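Local atomic coordinates of terminase, large subunit (Enterobacteria phage P22, PDB entry 4DKW), a protein that drives viral DNA into empty capsids as the ATP-powered packaging motor and, through this C-terminal nuclease domain, cuts the genome to start and end packaging. Residues Asp33-Trp47 against Asp171-Arg183. Numbering follows the deposited sequence.
Sequences DFGWNHPQAHIQLWW and DVLDATRYGYMMR. With MG (magnesium ion), chain E.
The catalytic magnesium site of the nuclease domain joins 33-47 to 171-183 at one end, where Asp33 and Asp171 each give the ion one carboxylate oxygen. Asp33 OD2 lies 2.1 Å from the magnesium and Asp171 OD1 2.3 Å, with the two carboxylate planes only 21° apart; two waters also bind the metal. Asp33 OD1 keeps off the ion and instead takes a hydrogen bond from one of those waters. The 3.1 Å between Asp33 OD2 and Asp171 OD1 would probably be repulsive without the cation between the two acids. With its CG turned away from the backbone carbonyl carbon (chi1 -45°), Asp171 brings OD2 against the Pro39 ring, crossing it at about a right angle, 3.6 Å from Pro39 CD. Asp174 OD2 also faces the site and probably adds to its negative charge, while Asp174 OD1 is engaged by Arg177 NH2 in a salt bridge.

Beyond the metal, helix 171-181 runs over strand 40-47 at 42°, and the packing becomes apolar. Ala41 CB sits against the first turn, touching Val172 CG2, while Ile43 CG1 presses on Ala175 CB at 3.8 Å. Gly179 lets the helix backbone come close, and Leu45 CD2 reaches Tyr180 N at 3.6 Å. At the far end Arg183 CD lies over the six-membered ring of Trp47 in a CH-pi contact, 3.7 Å from its centroid; Arg183 NH1 bonds back to Tyr180 O, anchoring the arm, and Trp47 NE1 is held by Asp52. A helix packed on a central sheet, with acidic residues from both gathered around magnesium, is the hallmark of RNase H-like nucleases.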
ATOM      1  N   ASP A  33      -6.536   1.171  -1.173  1.00 28.92           N
ATOM      2  CA  ASP A  33      -7.416   0.014  -1.114  1.00 32.31           C
ATOM      3  C   ASP A  33      -8.804   0.577  -0.888  1.00 29.76           C
ATOM      4  O   ASP A  33      -9.006   1.383   0.017  1.00 35.42           O
ATOM      5  CB  ASP A  33      -7.034  -0.963   0.012  1.00 28.38           C
ATOM      6  CG  ASP A  33      -7.880  -2.232  -0.009  1.00 30.13           C
ATOM      7  OD1 ASP A  33      -8.203  -2.714  -1.117  1.00 36.87           O
ATOM      8  OD2 ASP A  33      -8.238  -2.746   1.067  1.00 33.66           O
ATOM      9  N   PHE A  34      -9.756   0.181  -1.722  1.00 30.68           N
ATOM     10  CA  PHE A  34     -11.104   0.723  -1.607  1.00 36.18           C
ATOM     11  C   PHE A  34     -11.867  -0.007  -0.507  1.00 34.38           C
ATOM     12  O   PHE A  34     -11.570  -1.168  -0.203  1.00 36.15           O
ATOM     13  CB  PHE A  34     -11.852   0.636  -2.940  1.00 34.25           C
ATOM     14  CG  PHE A  34     -11.165   1.345  -4.063  1.00 29.22           C
ATOM     15  CD1 PHE A  34     -11.007   2.713  -4.033  1.00 29.91           C
ATOM     16  CD2 PHE A  34     -10.678   0.640  -5.150  1.00 30.53           C
ATOM     17  CE1 PHE A  34     -10.370   3.376  -5.063  1.00 38.64           C
ATOM     18  CE2 PHE A  34     -10.048   1.293  -6.190  1.00 31.77           C
ATOM     19  CZ  PHE A  34      -9.890   2.664  -6.147  1.00 33.25           C
ATOM     20  N   GLY A  35     -12.827   0.687   0.102  1.00 34.06           N
ATOM     21  CA  GLY A  35     -13.641   0.102   1.156  1.00 37.47           C
ATOM     22  C   GLY A  35     -14.638   1.047   1.805  1.00 45.87           C
ATOM     23  O   GLY A  35     -14.308   2.190   2.121  1.00 42.76           O
ATOM     24  N   TRP A  36     -15.864   0.566   2.005  1.00 50.80           N
ATOM     25  CA  TRP A  36     -16.862   1.330   2.748  1.00 57.42           C
ATOM     26  C   TRP A  36     -17.177   0.684   4.109  1.00 57.74           C
ATOM     27  O   TRP A  36     -16.890   1.259   5.166  1.00 44.26           O
ATOM     28  CB  TRP A  36     -18.142   1.536   1.927  1.00 57.08           C
ATOM     29  CG  TRP A  36     -19.132   2.365   2.668  1.00 62.82           C
ATOM     30  CD1 TRP A  36     -20.177   1.917   3.428  1.00 66.93           C
ATOM     31  CD2 TRP A  36     -19.148   3.796   2.764  1.00 64.38           C
ATOM     32  NE1 TRP A  36     -20.850   2.985   3.980  1.00 70.51           N
ATOM     33  CE2 TRP A  36     -20.236   4.148   3.590  1.00 68.40           C
ATOM     34  CE3 TRP A  36     -18.352   4.814   2.230  1.00 62.29           C
ATOM     35  CZ2 TRP A  36     -20.545   5.471   3.893  1.00 65.55           C
ATOM     36  CZ3 TRP A  36     -18.664   6.131   2.531  1.00 58.35           C
ATOM     37  CH2 TRP A  36     -19.748   6.446   3.356  1.00 59.95           C
ATOM     38  N   ASN A  37     -17.769  -0.509   4.078  1.00 61.37           N
ATOM     39  CA  ASN A  37     -18.007  -1.266   5.304  1.00 57.82           C
ATOM     40  C   ASN A  37     -16.694  -1.746   5.900  1.00 56.24           C
ATOM     41  O   ASN A  37     -16.494  -1.694   7.116  1.00 61.24           O
ATOM     42  CB  ASN A  37     -18.928  -2.453   5.039  1.00 58.91           C
ATOM     43  CG  ASN A  37     -20.327  -2.027   4.638  1.00 64.04           C
ATOM     44  OD1 ASN A  37     -20.850  -1.021   5.128  1.00 55.51           O
ATOM     45  ND2 ASN A  37     -20.939  -2.785   3.730  1.00 66.75           N
ATOM     46  N   HIS A  38     -15.814  -2.235   5.027  1.00 56.36           N
ATOM     47  CA  HIS A  38     -14.428  -2.512   5.383  1.00 49.38           C
ATOM     48  C   HIS A  38     -13.666  -1.198   5.336  1.00 40.50           C
ATOM     49  O   HIS A  38     -14.067  -0.269   4.631  1.00 40.59           O
ATOM     50  CB  HIS A  38     -13.801  -3.506   4.398  1.00 51.15           C
ATOM     51  CG  HIS A  38     -14.453  -4.853   4.392  1.00 62.34           C
ATOM     52  ND1 HIS A  38     -15.574  -5.130   3.641  1.00 79.02           N
ATOM     53  CD2 HIS A  38     -14.141  -5.999   5.040  1.00 66.30           C
ATOM     54  CE1 HIS A  38     -15.925  -6.391   3.825  1.00 81.98           C
ATOM     55  NE2 HIS A  38     -15.073  -6.939   4.672  1.00 78.09           N
ATOM     56  N   PRO A  39     -12.569  -1.103   6.095  1.00 38.20           N
ATOM     57  CA  PRO A  39     -11.791   0.137   6.009  1.00 38.64           C
ATOM     58  C   PRO A  39     -11.195   0.331   4.615  1.00 32.50           C
ATOM     59  O   PRO A  39     -10.807  -0.637   3.972  1.00 34.58           O
ATOM     60  CB  PRO A  39     -10.660  -0.086   7.025  1.00 27.33           C
ATOM     61  CG  PRO A  39     -11.215  -1.094   7.982  1.00 30.71           C
ATOM     62  CD  PRO A  39     -12.074  -2.003   7.151  1.00 30.58           C
ATOM     63  N   GLN A  40     -11.133   1.566   4.145  1.00 29.58           N
ATOM     64  CA  GLN A  40     -10.247   1.872   3.033  1.00 30.59           C
ATOM     65  C   GLN A  40      -8.864   2.228   3.589  1.00 31.71           C
ATOM     66  O   GLN A  40      -8.722   2.565   4.772  1.00 32.40           O
ATOM     67  CB  GLN A  40     -10.805   3.022   2.191  1.00 33.83           C
ATOM     68  CG  GLN A  40     -10.836   4.372   2.889  1.00 32.89           C
ATOM     69  CD  GLN A  40     -11.275   5.481   1.953  1.00 37.14           C
ATOM     70  OE1 GLN A  40     -10.542   5.862   1.037  1.00 34.71           O
ATOM     71  NE2 GLN A  40     -12.480   5.995   2.166  1.00 36.12           N
ATOM     72  N   ALA A  41      -7.842   2.133   2.746  1.00 31.18           N
ATOM     73  CA  ALA A  41      -6.504   2.576   3.129  1.00 28.17           C
ATOM     74  C   ALA A  41      -5.855   3.394   2.020  1.00 27.34           C
ATOM     75  O   ALA A  41      -5.963   3.054   0.842  1.00 33.83           O
ATOM     76  CB  ALA A  41      -5.617   1.383   3.504  1.00 22.29           C
ATOM     77  N   HIS A  42      -5.201   4.485   2.396  1.00 24.72           N
ATOM     78  CA  HIS A  42      -4.337   5.201   1.467  1.00 21.87           C
ATOM     79  C   HIS A  42      -2.940   5.275   2.078  1.00 29.39           C
ATOM     80  O   HIS A  42      -2.789   5.723   3.216  1.00 30.28           O
ATOM     81  CB  HIS A  42      -4.869   6.610   1.196  1.00 26.11           C
ATOM     82  CG  HIS A  42      -4.220   7.279   0.022  1.00 24.57           C
ATOM     83  ND1 HIS A  42      -4.696   7.143  -1.263  1.00 28.16           N
ATOM     84  CD2 HIS A  42      -3.117   8.055  -0.062  1.00 21.29           C
ATOM     85  CE1 HIS A  42      -3.918   7.822  -2.088  1.00 26.90           C
ATOM     86  NE2 HIS A  42      -2.960   8.389  -1.387  1.00 19.94           N
ATOM     87  N   ILE A  43      -1.926   4.825   1.338  1.00 28.75           N
ATOM     88  CA  ILE A  43      -0.562   4.770   1.865  1.00 25.52           C
ATOM     89  C   ILE A  43       0.399   5.534   0.980  1.00 23.21           C
ATOM     90  O   ILE A  43       0.090   5.843  -0.165  1.00 22.38           O
ATOM     91  CB  ILE A  43      -0.045   3.311   2.027  1.00 20.83           C
ATOM     92  CG1 ILE A  43       0.058   2.598   0.668  1.00 19.67           C
ATOM     93  CG2 ILE A  43      -0.956   2.527   2.982  1.00 16.87           C
ATOM     94  CD1 ILE A  43       1.430   2.716  -0.084  1.00 14.92           C
ATOM     95  N   GLN A  44       1.572   5.831   1.521  1.00 27.17           N
ATOM     96  CA  GLN A  44       2.645   6.410   0.729  1.00 24.95           C
ATOM     97  C   GLN A  44       3.928   5.641   0.999  1.00 23.72           C
ATOM     98  O   GLN A  44       4.317   5.419   2.147  1.00 21.43           O
ATOM     99  CB  GLN A  44       2.845   7.906   1.017  1.00 23.16           C
ATOM    100  CG  GLN A  44       3.951   8.540   0.169  1.00 18.50           C
ATOM    101  CD  GLN A  44       3.969  10.052   0.272  1.00 23.68           C
ATOM    102  OE1 GLN A  44       4.817  10.628   0.950  1.00 28.48           O
ATOM    103  NE2 GLN A  44       3.024  10.703  -0.397  1.00 24.44           N
ATOM    104  N   LEU A  45       4.577   5.243  -0.081  1.00 17.80           N
ATOM    105  CA  LEU A  45       5.775   4.456  -0.013  1.00 16.23           C
ATOM    106  C   LEU A  45       6.907   5.280  -0.610  1.00 23.65           C
ATOM    107  O   LEU A  45       6.730   5.929  -1.643  1.00 20.04           O
ATOM    108  CB  LEU A  45       5.531   3.192  -0.835  1.00 21.81           C
ATOM    109  CG  LEU A  45       6.431   1.973  -0.787  1.00 25.69           C
ATOM    110  CD1 LEU A  45       6.514   1.391   0.632  1.00 20.83           C
ATOM    111  CD2 LEU A  45       5.865   0.961  -1.765  1.00 25.41           C
ATOM    112  N   TRP A  46       8.062   5.290   0.051  1.00 21.92           N
ATOM    113  CA  TRP A  46       9.239   5.938  -0.515  1.00 20.71           C
ATOM    114  C   TRP A  46      10.206   4.857  -0.942  1.00 21.15           C
ATOM    115  O   TRP A  46      10.339   3.836  -0.260  1.00 25.22           O
ATOM    116  CB  TRP A  46       9.919   6.853   0.499  1.00 20.73           C
ATOM    117  CG  TRP A  46       9.062   7.964   0.992  1.00 17.80           C
ATOM    118  CD1 TRP A  46       7.847   8.348   0.504  1.00 23.72           C
ATOM    119  CD2 TRP A  46       9.356   8.844   2.084  1.00 21.24           C
ATOM    120  NE1 TRP A  46       7.366   9.418   1.220  1.00 22.88           N
ATOM    121  CE2 TRP A  46       8.274   9.743   2.193  1.00 24.18           C
ATOM    122  CE3 TRP A  46      10.436   8.964   2.971  1.00 18.31           C
ATOM    123  CZ2 TRP A  46       8.237  10.742   3.171  1.00 22.18           C
ATOM    124  CZ3 TRP A  46      10.397   9.961   3.937  1.00 22.72           C
ATOM    125  CH2 TRP A  46       9.305  10.835   4.029  1.00 22.16           C
ATOM    126  N   TRP A  47      10.860   5.078  -2.079  1.00 21.36           N
ATOM    127  CA  TRP A  47      11.819   4.127  -2.633  1.00 16.08           C
ATOM    128  C   TRP A  47      13.173   4.808  -2.882  1.00 20.27           C
ATOM    129  O   TRP A  47      13.295   5.703  -3.716  1.00 25.68           O
ATOM    130  CB  TRP A  47      11.283   3.530  -3.941  1.00 16.37           C
ATOM    131  CG  TRP A  47      12.099   2.402  -4.488  1.00 19.81           C
ATOM    132  CD1 TRP A  47      13.061   1.684  -3.831  1.00 18.77           C
ATOM    133  CD2 TRP A  47      12.008   1.842  -5.807  1.00 19.33           C
ATOM    134  NE1 TRP A  47      13.589   0.724  -4.663  1.00 19.18           N
ATOM    135  CE2 TRP A  47      12.963   0.795  -5.872  1.00 18.75           C
ATOM    136  CE3 TRP A  47      11.226   2.122  -6.921  1.00 16.40           C
ATOM    137  CZ2 TRP A  47      13.140   0.023  -7.040  1.00 16.24           C
ATOM    138  CZ3 TRP A  47      11.408   1.361  -8.071  1.00 18.33           C
ATOM    139  CH2 TRP A  47      12.358   0.325  -8.121  1.00 17.30           C
ATOM    140  N   ASP A 171      -6.113  -4.232   4.687  1.00 27.69           N
ATOM    141  CA  ASP A 171      -6.288  -3.089   3.794  1.00 23.92           C
ATOM    142  C   ASP A 171      -5.005  -2.270   3.575  1.00 27.46           C
ATOM    143  O   ASP A 171      -4.665  -1.962   2.435  1.00 24.71           O
ATOM    144  CB  ASP A 171      -7.416  -2.210   4.315  1.00 27.50           C
ATOM    145  CG  ASP A 171      -8.627  -3.030   4.741  1.00 31.37           C
ATOM    146  OD1 ASP A 171      -9.318  -3.592   3.847  1.00 32.14           O
ATOM    147  OD2 ASP A 171      -8.870  -3.126   5.965  1.00 33.02           O
ATOM    148  N   VAL A 172      -4.316  -1.911   4.659  1.00 26.45           N
ATOM    149  CA  VAL A 172      -2.999  -1.271   4.582  1.00 23.28           C
ATOM    150  C   VAL A 172      -1.970  -2.197   3.910  1.00 23.98           C
ATOM    151  O   VAL A 172      -1.155  -1.748   3.099  1.00 27.10           O
ATOM    152  CB  VAL A 172      -2.497  -0.816   5.979  1.00 19.71           C
ATOM    153  CG1 VAL A 172      -1.040  -0.311   5.916  1.00 17.52           C
ATOM    154  CG2 VAL A 172      -3.418   0.263   6.541  1.00 21.18           C
ATOM    155  N   LEU A 173      -2.031  -3.490   4.225  1.00 19.84           N
ATOM    156  CA  LEU A 173      -1.133  -4.473   3.623  1.00 22.07           C
ATOM    157  C   LEU A 173      -1.352  -4.553   2.111  1.00 25.92           C
ATOM    158  O   LEU A 173      -0.397  -4.513   1.333  1.00 28.86           O
ATOM    159  CB  LEU A 173      -1.311  -5.850   4.278  1.00 22.38           C
ATOM    160  CG  LEU A 173      -0.861  -5.936   5.744  1.00 24.58           C
ATOM    161  CD1 LEU A 173      -1.247  -7.273   6.359  1.00 19.64           C
ATOM    162  CD2 LEU A 173       0.647  -5.714   5.868  1.00 21.84           C
ATOM    163  N   ASP A 174      -2.610  -4.639   1.698  1.00 18.70           N
ATOM    164  CA  ASP A 174      -2.936  -4.661   0.278  1.00 17.40           C
ATOM    165  C   ASP A 174      -2.443  -3.412  -0.441  1.00 20.23           C
ATOM    166  O   ASP A 174      -1.762  -3.502  -1.470  1.00 25.47           O
ATOM    167  CB  ASP A 174      -4.441  -4.805   0.072  1.00 22.71           C
ATOM    168  CG  ASP A 174      -4.934  -6.211   0.330  1.00 24.34           C
ATOM    169  OD1 ASP A 174      -4.098  -7.129   0.482  1.00 25.61           O
ATOM    170  OD2 ASP A 174      -6.165  -6.398   0.365  1.00 26.43           O
ATOM    171  N   ALA A 175      -2.804  -2.250   0.094  1.00 25.53           N
ATOM    172  CA  ALA A 175      -2.346  -0.971  -0.448  1.00 20.45           C
ATOM    173  C   ALA A 175      -0.821  -0.918  -0.573  1.00 25.84           C
ATOM    174  O   ALA A 175      -0.297  -0.535  -1.616  1.00 25.83           O
ATOM    175  CB  ALA A 175      -2.853   0.184   0.408  1.00 17.14           C
ATOM    176  N   THR A 176      -0.116  -1.311   0.488  1.00 25.72           N
ATOM    177  CA  THR A 176       1.339  -1.323   0.461  1.00 19.86           C
ATOM    178  C   THR A 176       1.842  -2.196  -0.675  1.00 21.06           C
ATOM    179  O   THR A 176       2.738  -1.811  -1.416  1.00 25.18           O
ATOM    180  CB  THR A 176       1.924  -1.822   1.788  1.00 18.28           C
ATOM    181  OG1 THR A 176       1.457  -0.985   2.849  1.00 22.61           O
ATOM    182  CG2 THR A 176       3.442  -1.763   1.752  1.00 25.94           C
ATOM    183  N   ARG A 177       1.233  -3.364  -0.820  1.00 21.54           N
ATOM    184  CA  ARG A 177       1.601  -4.306  -1.859  1.00 18.55           C
ATOM    185  C   ARG A 177       1.346  -3.702  -3.252  1.00 24.29           C
ATOM    186  O   ARG A 177       2.176  -3.845  -4.161  1.00 22.49           O
ATOM    187  CB  ARG A 177       0.827  -5.607  -1.645  1.00 18.01           C
ATOM    188  CG  ARG A 177       1.498  -6.843  -2.183  1.00 24.76           C
ATOM    189  CD  ARG A 177       0.840  -8.132  -1.673  1.00 21.46           C
ATOM    190  NE  ARG A 177      -0.599  -7.974  -1.452  1.00 25.83           N
ATOM    191  CZ  ARG A 177      -1.511  -7.914  -2.419  1.00 22.41           C
ATOM    192  NH1 ARG A 177      -1.142  -8.000  -3.691  1.00 17.93           N
ATOM    193  NH2 ARG A 177      -2.793  -7.761  -2.107  1.00 20.77           N
ATOM    194  N   TYR A 178       0.229  -2.995  -3.410  1.00 21.52           N
ATOM    195  CA  TYR A 178      -0.080  -2.325  -4.690  1.00 23.61           C
ATOM    196  C   TYR A 178       0.936  -1.246  -5.068  1.00 25.78           C
ATOM    197  O   TYR A 178       1.309  -1.121  -6.239  1.00 26.53           O
ATOM    198  CB  TYR A 178      -1.484  -1.705  -4.695  1.00 17.44           C
ATOM    199  CG  TYR A 178      -2.586  -2.699  -4.427  1.00 28.57           C
ATOM    200  CD1 TYR A 178      -2.485  -4.013  -4.870  1.00 25.24           C
ATOM    201  CD2 TYR A 178      -3.724  -2.328  -3.719  1.00 27.50           C
ATOM    202  CE1 TYR A 178      -3.489  -4.924  -4.615  1.00 26.33           C
ATOM    203  CE2 TYR A 178      -4.730  -3.230  -3.465  1.00 28.62           C
ATOM    204  CZ  TYR A 178      -4.609  -4.525  -3.917  1.00 28.95           C
ATOM    205  OH  TYR A 178      -5.615  -5.425  -3.666  1.00 32.21           O
ATOM    206  N   GLY A 179       1.364  -0.462  -4.082  1.00 20.78           N
ATOM    207  CA  GLY A 179       2.355   0.573  -4.307  1.00 19.18           C
ATOM    208  C   GLY A 179       3.680  -0.038  -4.714  1.00 23.32           C
ATOM    209  O   GLY A 179       4.352   0.448  -5.623  1.00 22.08           O
ATOM    210  N   TYR A 180       4.053  -1.114  -4.032  1.00 22.17           N
ATOM    211  CA  TYR A 180       5.262  -1.850  -4.358  1.00 19.18           C
ATOM    212  C   TYR A 180       5.216  -2.431  -5.786  1.00 19.00           C
ATOM    213  O   TYR A 180       6.181  -2.329  -6.551  1.00 19.38           O
ATOM    214  CB  TYR A 180       5.519  -2.949  -3.315  1.00 20.08           C
ATOM    215  CG  TYR A 180       6.651  -3.874  -3.702  1.00 24.73           C
ATOM    216  CD1 TYR A 180       7.965  -3.462  -3.599  1.00 15.37           C
ATOM    217  CD2 TYR A 180       6.400  -5.159  -4.180  1.00 25.66           C
ATOM    218  CE1 TYR A 180       9.003  -4.287  -3.975  1.00 22.05           C
ATOM    219  CE2 TYR A 180       7.442  -6.008  -4.549  1.00 15.77           C
ATOM    220  CZ  TYR A 180       8.737  -5.554  -4.446  1.00 23.62           C
ATOM    221  OH  TYR A 180       9.793  -6.352  -4.803  1.00 25.67           O
ATOM    222  N   MET A 181       4.093  -3.038  -6.146  1.00 24.27           N
ATOM    223  CA  MET A 181       3.941  -3.635  -7.470  1.00 22.34           C
ATOM    224  C   MET A 181       4.102  -2.601  -8.569  1.00 27.05           C
ATOM    225  O   MET A 181       4.697  -2.871  -9.618  1.00 26.33           O
ATOM    226  CB  MET A 181       2.575  -4.294  -7.597  1.00 23.28           C
ATOM    227  CG  MET A 181       2.424  -5.538  -6.739  1.00 26.03           C
ATOM    228  SD  MET A 181       0.706  -6.081  -6.626  1.00 28.19           S
ATOM    229  CE  MET A 181       0.342  -6.415  -8.336  1.00 16.73           C
ATOM    230  N   MET A 182       3.577  -1.409  -8.312  1.00 25.90           N
ATOM    231  CA  MET A 182       3.564  -0.340  -9.303  1.00 26.69           C
ATOM    232  C   MET A 182       4.710   0.658  -9.138  1.00 24.96           C
ATOM    233  O   MET A 182       4.638   1.766  -9.661  1.00 24.53           O
ATOM    234  CB  MET A 182       2.229   0.401  -9.251  1.00 25.70           C
ATOM    235  CG  MET A 182       1.055  -0.440  -9.689  1.00 27.14           C
ATOM    236  SD  MET A 182       1.029  -0.752 -11.472  1.00 27.67           S
ATOM    237  CE  MET A 182       0.069   0.628 -12.083  1.00 28.49           C
ATOM    238  N   ARG A 183       5.764   0.253  -8.435  1.00 23.00           N
ATOM    239  CA  ARG A 183       6.878   1.143  -8.123  1.00 22.57           C
ATOM    240  C   ARG A 183       7.554   1.745  -9.354  1.00 26.89           C
ATOM    241  O   ARG A 183       8.235   2.766  -9.246  1.00 25.05           O
ATOM    242  CB  ARG A 183       7.900   0.443  -7.223  1.00 22.30           C
ATOM    243  CG  ARG A 183       8.622  -0.728  -7.855  1.00 21.16           C
ATOM    244  CD  ARG A 183       9.432  -1.455  -6.814  1.00 20.47           C
ATOM    245  NE  ARG A 183      10.197  -2.570  -7.369  1.00 21.18           N
ATOM    246  CZ  ARG A 183       9.687  -3.767  -7.648  1.00 24.31           C
ATOM    247  NH1 ARG A 183       8.399  -4.012  -7.442  1.00 20.91           N
ATOM    248  NH2 ARG A 183      10.463  -4.722  -8.141  1.00 23.94           N
TER
HETATM  249 MG    MG E 501      -9.724  -4.117   1.626  1.00 36.78          MG
HETATM  250  O   HOH W   1     -10.157  -4.183  -0.321  1.00 30.00           O
HETATM  251  O   HOH W   2     -11.200  -5.293   2.664  1.00 40.27           O